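Local atomic coordinates of N utilization substance protein B (Aquifex aeolicus, PDB entry 3R2C), a protein that probably binds the boxA antiterminator sequence of ribosomal RNA operons and takes part in the transcription antitermination needed to express rRNA genes. Residues A[3-14]-A[42-51]; A[54-65]-A[85-94]. All coordinates share one frame; numbering follows the deposited sequence.

Contact 1. Residues A[3-14]-A[42-51]; sequences YRKGARDTAFLV and DAYEYAKKLV. With nucleotides of chain E.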
loop_
_atom_site.group_PDB
_atom_site.type_symbol
_atom_site.label_atom_id
_atom_site.label_comp_id
_atom_site.label_asym_id
_atom_site.label_seq_id
_atom_site.Cartn_x
_atom_site.Cartn_y
_atom_site.Cartn_z
ATOM N N TYR A 3 1.263 17.315 11.099
ATOM C CA TYR A 3 2.182 16.880 10.042
ATOM C C TYR A 3 2.313 15.345 9.997
ATOM O O TYR A 3 2.663 14.783 8.966
ATOM C CB TYR A 3 3.571 17.491 10.226
ATOM C CG TYR A 3 4.341 16.873 11.362
ATOM C CD1 TYR A 3 4.235 17.380 12.649
ATOM C CD2 TYR A 3 5.169 15.776 11.158
ATOM C CE1 TYR A 3 4.922 16.817 13.698
ATOM C CE2 TYR A 3 5.862 15.209 12.210
ATOM C CZ TYR A 3 5.736 15.740 13.477
ATOM O OH TYR A 3 6.429 15.183 14.531
ATOM N N ARG A 4 2.022 14.674 11.104
ATOM C CA ARG A 4 2.072 13.205 11.110
ATOM C C ARG A 4 1.012 12.541 10.220
ATOM O O ARG A 4 1.175 11.387 9.830
ATOM C CB ARG A 4 1.964 12.668 12.533
ATOM C CG ARG A 4 3.203 12.957 13.367
ATOM C CD ARG A 4 3.011 12.501 14.782
ATOM N NE ARG A 4 4.230 12.641 15.570
ATOM C CZ ARG A 4 4.346 12.251 16.836
ATOM N NH1 ARG A 4 3.312 11.695 17.456
ATOM N NH2 ARG A 4 5.494 12.410 17.479
ATOM N N LYS A 5 -0.077 13.245 9.905
ATOM C CA LYS A 5 -1.057 12.706 8.964
ATOM C C LYS A 5 -0.404 12.502 7.596
ATOM O O LYS A 5 -0.535 11.441 6.981
ATOM C CB LYS A 5 -2.267 13.630 8.825
ATOM C CG LYS A 5 -3.387 13.071 7.963
ATOM C CD LYS A 5 -4.622 14.011 8.004
ATOM C CE LYS A 5 -5.760 13.520 7.097
ATOM N NZ LYS A 5 -6.359 12.246 7.612
ATOM N N GLY A 6 0.296 13.524 7.114
ATOM C CA GLY A 6 1.015 13.413 5.857
ATOM C C GLY A 6 2.099 12.345 5.916
ATOM O O GLY A 6 2.326 11.627 4.943
ATOM N N ALA A 7 2.770 12.228 7.053
ATOM C CA ALA A 7 3.853 11.242 7.190
ATOM C C ALA A 7 3.304 9.814 7.115
ATOM O O ALA A 7 3.944 8.923 6.556
ATOM C CB ALA A 7 4.592 11.450 8.498
ATOM N N ARG A 8 2.120 9.606 7.682
ATOM C CA ARG A 8 1.445 8.308 7.596
ATOM C C ARG A 8 1.043 7.977 6.158
ATOM O O ARG A 8 1.138 6.823 5.734
ATOM C CB ARG A 8 0.224 8.288 8.519
ATOM C CG ARG A 8 0.633 8.259 9.981
ATOM C CD ARG A 8 -0.536 8.545 10.935
ATOM N NE ARG A 8 -0.040 8.706 12.304
ATOM C CZ ARG A 8 -0.330 9.730 13.102
ATOM N NH1 ARG A 8 -1.172 10.690 12.701
ATOM N NH2 ARG A 8 0.201 9.784 14.315
ATOM N N ASP A 9 0.606 8.977 5.399
ATOM C CA ASP A 9 0.331 8.746 3.983
ATOM C C ASP A 9 1.609 8.323 3.228
ATOM O O ASP A 9 1.600 7.365 2.444
ATOM C CB ASP A 9 -0.282 9.987 3.330
ATOM C CG ASP A 9 -0.445 9.824 1.815
ATOM O OD1 ASP A 9 -1.402 9.145 1.387
ATOM O OD2 ASP A 9 0.391 10.355 1.048
ATOM N N THR A 10 2.713 9.019 3.473
ATOM C CA THR A 10 3.985 8.644 2.850
ATOM C C THR A 10 4.363 7.209 3.190
ATOM O O THR A 10 4.712 6.421 2.306
ATOM C CB THR A 10 5.112 9.586 3.304
ATOM O OG1 THR A 10 4.806 10.916 2.864
ATOM C CG2 THR A 10 6.455 9.150 2.737
ATOM N N ALA A 11 4.301 6.873 4.475
ATOM C CA ALA A 11 4.705 5.559 4.943
ATOM C C ALA A 11 3.793 4.479 4.354
ATOM O O ALA A 11 4.270 3.419 3.925
ATOM C CB ALA A 11 4.669 5.505 6.473
ATOM N N PHE A 12 2.485 4.747 4.324
ATOM C CA PHE A 12 1.550 3.800 3.709
ATOM C C PHE A 12 1.900 3.537 2.233
ATOM O O PHE A 12 1.922 2.381 1.782
ATOM C CB PHE A 12 0.104 4.295 3.788
ATOM C CG PHE A 12 -0.812 3.550 2.864
ATOM C CD1 PHE A 12 -1.338 2.327 3.239
ATOM C CD2 PHE A 12 -1.125 4.066 1.605
ATOM C CE1 PHE A 12 -2.169 1.614 2.371
ATOM C CE2 PHE A 12 -1.948 3.369 0.740
ATOM C CZ PHE A 12 -2.468 2.130 1.125
ATOM N N LEU A 13 2.177 4.603 1.489
ATOM C CA LEU A 13 2.503 4.473 0.071
ATOM C C LEU A 13 3.744 3.615 -0.112
ATOM O O LEU A 13 3.823 2.814 -1.056
ATOM C CB LEU A 13 2.711 5.851 -0.581
ATOM C CG LEU A 13 1.434 6.708 -0.622
ATOM C CD1 LEU A 13 1.674 8.060 -1.292
ATOM C CD2 LEU A 13 0.297 5.966 -1.332
ATOM N N VAL A 14 4.710 3.773 0.787
ATOM C CA VAL A 14 5.932 2.987 0.688
ATOM C C VAL A 14 5.658 1.505 0.962
ATOM O O VAL A 14 6.095 0.661 0.196
ATOM C CB VAL A 14 7.077 3.551 1.564
ATOM C CG1 VAL A 14 8.301 2.618 1.530
ATOM C CG2 VAL A 14 7.483 4.963 1.059
ATOM N N ASP A 42 10.360 17.480 9.676
ATOM C CA ASP A 42 9.430 16.829 10.599
ATOM C C ASP A 42 8.736 15.614 9.953
ATOM O O ASP A 42 8.761 14.512 10.513
ATOM C CB ASP A 42 8.416 17.818 11.221
ATOM C CG ASP A 42 7.663 18.669 10.183
ATOM O OD1 ASP A 42 7.650 18.325 8.986
ATOM O OD2 ASP A 42 7.056 19.699 10.580
ATOM N N ALA A 43 8.183 15.804 8.759
ATOM C CA ALA A 43 7.376 14.775 8.107
ATOM C C ALA A 43 8.257 13.726 7.436
ATOM O O ALA A 43 7.898 12.543 7.362
ATOM C CB ALA A 43 6.435 15.406 7.088
ATOM N N TYR A 44 9.402 14.163 6.931
ATOM C CA TYR A 44 10.365 13.257 6.320
ATOM C C TYR A 44 10.911 12.270 7.364
ATOM O O TYR A 44 10.977 11.057 7.132
ATOM C CB TYR A 44 11.515 14.060 5.713
ATOM C CG TYR A 44 12.617 13.207 5.130
ATOM C CD1 TYR A 44 13.664 12.752 5.923
ATOM C CD2 TYR A 44 12.609 12.852 3.786
ATOM C CE1 TYR A 44 14.675 11.966 5.390
ATOM C CE2 TYR A 44 13.612 12.073 3.246
ATOM C CZ TYR A 44 14.642 11.630 4.054
ATOM O OH TYR A 44 15.645 10.851 3.521
ATOM N N GLU A 45 11.299 12.792 8.518
ATOM C CA GLU A 45 11.893 11.955 9.547
ATOM C C GLU A 45 10.855 11.040 10.192
ATOM O O GLU A 45 11.152 9.885 10.487
ATOM C CB GLU A 45 12.616 12.812 10.592
ATOM C CG GLU A 45 13.920 13.385 10.031
ATOM C CD GLU A 45 14.854 13.914 11.099
ATOM O OE1 GLU A 45 14.453 13.969 12.282
ATOM O OE2 GLU A 45 15.997 14.276 10.745
ATOM N N TYR A 46 9.636 11.529 10.385
ATOM C CA TYR A 46 8.611 10.682 10.984
ATOM C C TYR A 46 8.190 9.564 10.013
ATOM O O TYR A 46 8.042 8.415 10.420
ATOM C CB TYR A 46 7.396 11.496 11.431
ATOM C CG TYR A 46 6.558 10.744 12.444
ATOM C CD1 TYR A 46 7.023 10.561 13.739
ATOM C CD2 TYR A 46 5.323 10.184 12.098
ATOM C CE1 TYR A 46 6.286 9.868 14.675
ATOM C CE2 TYR A 46 4.570 9.481 13.035
ATOM C CZ TYR A 46 5.064 9.332 14.327
ATOM O OH TYR A 46 4.357 8.639 15.288
ATOM N N ALA A 47 7.991 9.907 8.741
ATOM C CA ALA A 47 7.717 8.908 7.710
ATOM C C ALA A 47 8.817 7.845 7.664
ATOM O O ALA A 47 8.532 6.645 7.549
ATOM C CB ALA A 47 7.585 9.572 6.339
ATOM N N LYS A 48 10.074 8.277 7.729
ATOM C CA LYS A 48 11.197 7.344 7.637
ATOM C C LYS A 48 11.171 6.366 8.825
ATOM O O LYS A 48 11.450 5.170 8.672
ATOM C CB LYS A 48 12.519 8.109 7.609
ATOM C CG LYS A 48 13.774 7.248 7.471
ATOM C CD LYS A 48 15.025 8.120 7.593
ATOM C CE LYS A 48 16.175 7.618 6.725
ATOM N NZ LYS A 48 16.932 8.747 6.096
ATOM N N LYS A 49 10.813 6.880 9.996
ATOM C CA LYS A 49 10.745 6.069 11.206
ATOM C C LYS A 49 9.585 5.059 11.162
ATOM O O LYS A 49 9.754 3.908 11.565
ATOM C CB LYS A 49 10.626 6.957 12.439
ATOM C CG LYS A 49 10.772 6.196 13.753
ATOM C CD LYS A 49 11.176 7.134 14.868
ATOM C CE LYS A 49 10.138 8.208 15.052
ATOM N NZ LYS A 49 8.837 7.604 15.426
ATOM N N LEU A 50 8.424 5.479 10.658
ATOM C CA LEU A 50 7.288 4.570 10.475
ATOM C C LEU A 50 7.663 3.440 9.536
ATOM O O LEU A 50 7.413 2.277 9.840
ATOM C CB LEU A 50 6.073 5.298 9.894
ATOM C CG LEU A 50 5.425 6.325 10.815
ATOM C CD1 LEU A 50 4.407 7.189 10.028
ATOM C CD2 LEU A 50 4.764 5.620 11.986
ATOM N N VAL A 51 8.255 3.787 8.395
ATOM C CA VAL A 51 8.645 2.773 7.411
ATOM C C VAL A 51 9.703 1.853 8.001
ATOM O O VAL A 51 9.602 0.624 7.900
ATOM C CB VAL A 51 9.162 3.397 6.090
ATOM C CG1 VAL A 51 9.802 2.319 5.202
ATOM C CG2 VAL A 51 8.014 4.078 5.343
ATOM O "O5'" G E 1 -4.117 20.710 15.358
ATOM C "C5'" G E 1 -4.920 20.977 14.212
ATOM C "C4'" G E 1 -5.990 19.932 14.032
ATOM O "O4'" G E 1 -5.365 18.660 13.686
ATOM C "C3'" G E 1 -6.835 19.641 15.265
ATOM O "O3'" G E 1 -8.095 19.152 14.819
ATOM C "C2'" G E 1 -6.037 18.509 15.917
ATOM O "O2'" G E 1 -6.743 17.735 16.864
ATOM C "C1'" G E 1 -5.661 17.699 14.677
ATOM N N9 G E 1 -4.496 16.828 14.823
ATOM C C8 G E 1 -3.338 16.911 15.566
ATOM N N7 G E 1 -2.536 15.893 15.349
ATOM C C5 G E 1 -3.199 15.113 14.410
ATOM C C6 G E 1 -2.864 13.879 13.774
ATOM O O6 G E 1 -1.857 13.202 13.931
ATOM N N1 G E 1 -3.841 13.450 12.878
ATOM C C2 G E 1 -5.010 14.125 12.636
ATOM N N2 G E 1 -5.869 13.600 11.758
ATOM N N3 G E 1 -5.336 15.257 13.227
ATOM C C4 G E 1 -4.399 15.682 14.088
ATOM P P G E 2 -9.472 19.550 15.543
ATOM O OP1 G E 2 -10.211 20.395 14.619
ATOM O OP2 G E 2 -9.136 20.070 16.893
ATOM O "O5'" G E 2 -10.190 18.138 15.665
ATOM C "C5'" G E 2 -11.561 18.016 15.999
ATOM C "C4'" G E 2 -12.113 16.694 15.514
ATOM O "O4'" G E 2 -12.161 16.685 14.063
ATOM C "C3'" G E 2 -11.274 15.460 15.851
ATOM O "O3'" G E 2 -11.469 14.999 17.174
ATOM C "C2'" G E 2 -11.713 14.458 14.791
ATOM O "O2'" G E 2 -12.939 13.839 15.151
ATOM C "C1'" G E 2 -11.954 15.369 13.581
ATOM N N9 G E 2 -10.806 15.375 12.648
ATOM C C8 G E 2 -9.722 16.213 12.650
ATOM N N7 G E 2 -8.871 15.934 11.701
ATOM C C5 G E 2 -9.419 14.846 11.039
ATOM C C6 G E 2 -8.937 14.111 9.922
ATOM O O6 G E 2 -7.892 14.298 9.276
ATOM N N1 G E 2 -9.810 13.088 9.563
ATOM C C2 G E 2 -10.983 12.800 10.215
ATOM N N2 G E 2 -11.683 11.781 9.714
ATOM N N3 G E 2 -11.441 13.477 11.265
ATOM C C4 G E 2 -10.613 14.483 11.617
HETATM O O HOH W 1 6.022 12.609 4.669
#
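Asp42 lies against the ring of Tyr3 where two helices of the all-helical NusB fold, 3-14 and 42-51, meet at 44° with their axes 8.2 Å apart and with Ala7, Ala11 and Ala47 at the close approach. The carboxylate of Asp42 stacks nearly parallel to that ring, and its CB makes a CH-pi contact over the same face, 3.9 Å from the centroid. The Tyr3 CG sits between backbone N and carbonyl carbon (chi1 74°), which places the ring between Asp42 and CG of Arg4, the latter against the opposite face. Ala7 CB packs against the carbonyl O of Ala43, and the same oxygen takes a weak bond from a water that also binds Thr10 OG1, itself hydrogen-bonded to Lys36.

Tyr46 carries the largest share of its helix's side of the contact. The extended Arg4 chain runs across one ring face, and its guanidinium lies flat there, planes 10° apart and centres 4.3 Å apart. Ala7 CB fills the ring edge, while the hydroxyl is probably hydrogen-bonded to Glu91 of helix 79-94. Ala47 marks the closest backbone approach, its CA 4.5 Å from that of Ala7, and its CB also touches CG2 of Thr10. Leu50 puts CD1 against CG of Arg8, whose guanidinium reaches the RNA: NH1 donates to O6 of nucleotide G1 of chain E at 2.9 Å while also pairing with Asp106. Val51 closes the interface, with CG2 3.6 Å from CA of Ala11.

Contact 2. Residues A[54-65]-A[85-94]; sequences AVRHIEEIDSII and LRLGVAELIF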
loop_
_atom_site.group_PDB
_atom_site.type_symbol
_atom_site.label_atom_id
_atom_site.label_comp_id
_atom_site.label_asym_id
_atom_site.label_seq_id
_atom_site.Cartn_x
_atom_site.Cartn_y
_atom_site.Cartn_z
ATOM N N ALA A 54 8.011 -0.590 10.604
ATOM C CA ALA A 54 7.181 -1.624 9.983
ATOM C C ALA A 54 8.040 -2.671 9.286
ATOM O O ALA A 54 7.764 -3.867 9.365
ATOM C CB ALA A 54 6.203 -1.005 8.971
ATOM N N VAL A 55 9.067 -2.223 8.573
ATOM C CA VAL A 55 9.903 -3.153 7.812
ATOM C C VAL A 55 10.703 -4.062 8.746
ATOM O O VAL A 55 10.759 -5.286 8.571
ATOM C CB VAL A 55 10.881 -2.402 6.896
ATOM C CG1 VAL A 55 12.012 -3.349 6.423
ATOM C CG2 VAL A 55 10.148 -1.785 5.712
ATOM N N ARG A 56 11.314 -3.466 9.758
ATOM C CA ARG A 56 12.149 -4.216 10.686
ATOM C C ARG A 56 11.349 -5.193 11.565
ATOM O O ARG A 56 11.900 -6.171 12.072
ATOM C CB ARG A 56 12.964 -3.252 11.555
ATOM C CG ARG A 56 13.519 -3.879 12.833
ATOM C CD ARG A 56 14.309 -2.874 13.664
ATOM N NE ARG A 56 13.540 -2.404 14.813
ATOM C CZ ARG A 56 13.075 -1.167 14.959
ATOM N NH1 ARG A 56 13.308 -0.240 14.035
ATOM N NH2 ARG A 56 12.380 -0.854 16.046
ATOM N N HIS A 57 10.064 -4.920 11.768
ATOM C CA HIS A 57 9.218 -5.812 12.559
ATOM C C HIS A 57 8.133 -6.517 11.736
ATOM O O HIS A 57 7.144 -7.014 12.276
ATOM C CB HIS A 57 8.583 -5.003 13.684
ATOM C CG HIS A 57 9.585 -4.466 14.651
ATOM N ND1 HIS A 57 10.292 -5.278 15.513
ATOM C CD2 HIS A 57 10.009 -3.204 14.892
ATOM C CE1 HIS A 57 11.107 -4.539 16.242
ATOM N NE2 HIS A 57 10.952 -3.275 15.888
ATOM N N ILE A 58 8.339 -6.612 10.432
ATOM C CA ILE A 58 7.258 -7.033 9.544
ATOM C C ILE A 58 6.704 -8.437 9.874
ATOM O O ILE A 58 5.495 -8.647 9.799
ATOM C CB ILE A 58 7.689 -6.947 8.067
ATOM C CG1 ILE A 58 6.476 -7.082 7.133
ATOM C CG2 ILE A 58 8.761 -7.994 7.760
ATOM C CD1 ILE A 58 5.422 -5.992 7.326
ATOM N N GLU A 59 7.563 -9.392 10.241
ATOM C CA GLU A 59 7.082 -10.737 10.539
ATOM C C GLU A 59 6.205 -10.758 11.783
ATOM O O GLU A 59 5.180 -11.428 11.805
ATOM C CB GLU A 59 8.247 -11.729 10.723
ATOM C CG GLU A 59 9.084 -11.928 9.454
ATOM C CD GLU A 59 8.606 -13.093 8.623
ATOM O OE1 GLU A 59 7.604 -12.927 7.891
ATOM O OE2 GLU A 59 9.235 -14.176 8.708
ATOM N N GLU A 60 6.616 -10.047 12.829
ATOM C CA GLU A 60 5.820 -10.020 14.052
ATOM C C GLU A 60 4.519 -9.244 13.812
ATOM O O GLU A 60 3.467 -9.593 14.327
ATOM C CB GLU A 60 6.596 -9.383 15.207
ATOM C CG GLU A 60 5.862 -9.464 16.529
ATOM C CD GLU A 60 6.698 -8.995 17.713
ATOM O OE1 GLU A 60 7.865 -8.577 17.518
ATOM O OE2 GLU A 60 6.171 -9.047 18.847
ATOM N N ILE A 61 4.589 -8.185 13.022
ATOM C CA ILE A 61 3.389 -7.388 12.726
ATOM C C ILE A 61 2.343 -8.258 12.001
ATOM O O ILE A 61 1.169 -8.268 12.349
ATOM C CB ILE A 61 3.763 -6.143 11.889
ATOM C CG1 ILE A 61 4.473 -5.122 12.796
ATOM C CG2 ILE A 61 2.524 -5.530 11.233
ATOM C CD1 ILE A 61 5.135 -3.970 12.054
ATOM N N ASP A 62 2.790 -9.022 11.015
ATOM C CA ASP A 62 1.888 -9.882 10.258
ATOM C C ASP A 62 1.264 -10.960 11.162
ATOM O O ASP A 62 0.101 -11.312 11.016
ATOM C CB ASP A 62 2.645 -10.522 9.077
ATOM C CG ASP A 62 2.858 -9.532 7.910
ATOM O OD1 ASP A 62 2.470 -8.346 8.044
ATOM O OD2 ASP A 62 3.415 -9.930 6.860
ATOM N N SER A 63 2.053 -11.489 12.085
ATOM C CA SER A 63 1.551 -12.479 13.039
ATOM C C SER A 63 0.499 -11.872 13.973
ATOM O O SER A 63 -0.531 -12.487 14.268
ATOM C CB SER A 63 2.715 -13.033 13.858
ATOM O OG SER A 63 2.254 -13.893 14.874
ATOM N N ILE A 64 0.768 -10.668 14.462
ATOM C CA ILE A 64 -0.184 -9.992 15.343
ATOM C C ILE A 64 -1.508 -9.769 14.615
ATOM O O ILE A 64 -2.579 -9.996 15.160
ATOM C CB ILE A 64 0.371 -8.650 15.818
ATOM C CG1 ILE A 64 1.473 -8.901 16.855
ATOM C CG2 ILE A 64 -0.756 -7.780 16.380
ATOM C CD1 ILE A 64 2.364 -7.718 17.093
ATOM N N ILE A 65 -1.427 -9.337 13.366
ATOM C CA ILE A 65 -2.619 -9.131 12.559
ATOM C C ILE A 65 -3.360 -10.460 12.359
ATOM O O ILE A 65 -4.567 -10.534 12.558
ATOM C CB ILE A 65 -2.246 -8.495 11.197
ATOM C CG1 ILE A 65 -1.796 -7.033 11.408
ATOM C CG2 ILE A 65 -3.412 -8.568 10.217
ATOM C CD1 ILE A 65 -1.065 -6.447 10.182
ATOM N N LEU A 85 -3.055 -1.749 7.848
ATOM C CA LEU A 85 -2.977 -2.466 9.119
ATOM C C LEU A 85 -1.531 -2.604 9.590
ATOM O O LEU A 85 -1.251 -2.486 10.771
ATOM C CB LEU A 85 -3.640 -3.859 9.030
ATOM C CG LEU A 85 -5.179 -3.817 9.139
ATOM C CD1 LEU A 85 -5.821 -5.144 8.711
ATOM C CD2 LEU A 85 -5.610 -3.437 10.551
ATOM N N ARG A 86 -0.606 -2.851 8.676
ATOM C CA ARG A 86 0.782 -2.996 9.083
ATOM C C ARG A 86 1.264 -1.682 9.680
ATOM O O ARG A 86 1.974 -1.658 10.686
ATOM C CB ARG A 86 1.658 -3.382 7.894
ATOM C CG ARG A 86 1.584 -4.872 7.527
ATOM C CD ARG A 86 2.012 -5.114 6.066
ATOM N NE ARG A 86 2.333 -6.518 5.832
ATOM C CZ ARG A 86 2.558 -7.059 4.642
ATOM N NH1 ARG A 86 2.473 -6.330 3.533
ATOM N NH2 ARG A 86 2.868 -8.339 4.563
ATOM N N LEU A 87 0.870 -0.589 9.047
ATOM C CA LEU A 87 1.292 0.724 9.496
ATOM C C LEU A 87 0.667 1.043 10.858
ATOM O O LEU A 87 1.339 1.562 11.759
ATOM C CB LEU A 87 0.899 1.773 8.451
ATOM C CG LEU A 87 1.234 3.223 8.807
ATOM C CD1 LEU A 87 2.733 3.385 9.046
ATOM C CD2 LEU A 87 0.745 4.171 7.699
ATOM N N GLY A 88 -0.624 0.741 11.008
ATOM C CA GLY A 88 -1.325 0.991 12.262
ATOM C C GLY A 88 -0.668 0.224 13.402
ATOM O O GLY A 88 -0.470 0.746 14.491
ATOM N N VAL A 89 -0.307 -1.022 13.155
ATOM C CA VAL A 89 0.298 -1.830 14.212
ATOM C C VAL A 89 1.685 -1.293 14.572
ATOM O O VAL A 89 2.041 -1.217 15.741
ATOM C CB VAL A 89 0.378 -3.313 13.812
ATOM C CG1 VAL A 89 1.289 -4.102 14.791
ATOM C CG2 VAL A 89 -1.023 -3.909 13.766
ATOM N N ALA A 90 2.468 -0.933 13.558
ATOM C CA ALA A 90 3.801 -0.392 13.784
ATOM C C ALA A 90 3.729 0.842 14.692
ATOM O O ALA A 90 4.529 0.981 15.620
ATOM C CB ALA A 90 4.478 -0.039 12.458
ATOM N N GLU A 91 2.779 1.735 14.445
ATOM C CA GLU A 91 2.724 2.962 15.249
ATOM C C GLU A 91 2.111 2.746 16.632
ATOM O O GLU A 91 2.626 3.250 17.633
ATOM C CB GLU A 91 1.959 4.091 14.539
ATOM C CG GLU A 91 2.236 5.437 15.216
ATOM C CD GLU A 91 1.809 6.627 14.388
ATOM O OE1 GLU A 91 1.150 6.427 13.345
ATOM O OE2 GLU A 91 2.137 7.768 14.787
ATOM N N LEU A 92 1.007 2.015 16.693
ATOM C CA LEU A 92 0.287 1.845 17.957
ATOM C C LEU A 92 1.092 0.994 18.927
ATOM O O LEU A 92 1.108 1.242 20.122
ATOM C CB LEU A 92 -1.065 1.172 17.714
ATOM C CG LEU A 92 -2.100 2.089 17.055
ATOM C CD1 LEU A 92 -3.337 1.277 16.663
ATOM C CD2 LEU A 92 -2.469 3.263 17.974
ATOM N N ILE A 93 1.770 -0.010 18.397
ATOM C CA ILE A 93 2.394 -1.009 19.249
ATOM C C ILE A 93 3.892 -0.847 19.310
ATOM O O ILE A 93 4.456 -0.733 20.390
ATOM C CB ILE A 93 2.035 -2.421 18.798
ATOM C CG1 ILE A 93 0.531 -2.632 18.992
ATOM C CG2 ILE A 93 2.846 -3.460 19.583
ATOM C CD1 ILE A 93 0.095 -4.069 18.945
ATOM N N PHE A 94 4.541 -0.815 18.158
ATOM C CA PHE A 94 5.990 -0.831 18.155
ATOM C C PHE A 94 6.566 0.555 18.455
ATOM O O PHE A 94 7.665 0.666 18.983
ATOM C CB PHE A 94 6.512 -1.448 16.848
ATOM C CG PHE A 94 6.287 -2.929 16.778
ATOM C CD1 PHE A 94 5.104 -3.445 16.279
ATOM C CD2 PHE A 94 7.248 -3.812 17.276
ATOM C CE1 PHE A 94 4.892 -4.818 16.240
ATOM C CE2 PHE A 94 7.050 -5.183 17.242
ATOM C CZ PHE A 94 5.874 -5.691 16.724
HETATM O O HOH W 2 10.576 -0.651 18.004
#
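Arg86 and Asp62 form the polar end of an interface in which helix 58-65 crosses helix 85-94 at 105°, within the helical bundle of the NusB fold. The arginine grips the carboxylate side-on, one nitrogen to each oxygen. NE meets the syn lone pair of OD1 at 2.9 Å, almost straight at 176°, and NH2 reaches OD2 at 2.8 Å from the syn side. Carboxylate and guanidinium are nearly coplanar, so the paired bonds fix the rotation of both groups. The third nitrogen, NH1, is bonded to Asn83.

The aromatic pair lies toward the other end. His57, the N-cap residue between helices 41-56 and 58-66, makes an offset stack with Phe94, centroids 4.5 Å apart, and its CB lies over the same phenyl face. Glu60 meets the phenyl edge, its carboxylate turned steeply against the ring, with OE1 3.5 Å from CE2.

Apolar packing joins the two ends, and two side chains in it act as knobs in holes. Ile61 inserts among Arg86, Val89, Ala90 and Phe94: a chi1 of -74° sets CG1 beside the backbone N, within 3.5 Å of Phe94 CE1, and leaves CG2 anti to that N, where it bears on Arg86. In return the Arg86 chain lies among Ile58, Ile61, Asp62 and Ile65, with Ile58 CD1 against its NE. Plainer contacts flank them: Ile65 CD1 rests on Leu85 CB, and Ala54, on helix 41-56, meets Ala90 CB to CB at 4.0 Å.

The bidentate carboxylate probably offsets the charge of the buried arginine and keeps both partners ionised, while the arginine's aliphatic stem packs among Ile58, Ile61 and Ile65.

Overall arrangement
The two contacts, centred 15 Å apart, follow one another along the chain and share helix 41-56, which packs on helix 3-21 in contact 1 and enters contact 2 near its C-terminal end. Glu91 of segment 85-94 joins them directly: OE1 forms a salt bridge to Arg8 NE at 2.8 Å, consistent with a second-shell residue that positions Arg8 for the RNA. Its OE2 lies 2.4 Å from Tyr46 OH, unusually short for the probable hydrogen bond there. Van der Waals packing of Leu87 CD2 on Arg8 O, at 3.3 Å, adds to the join. Contact 1 touches the RNA itself, whereas contact 2 approaches it no nearer than about 7 Å between nearest atoms.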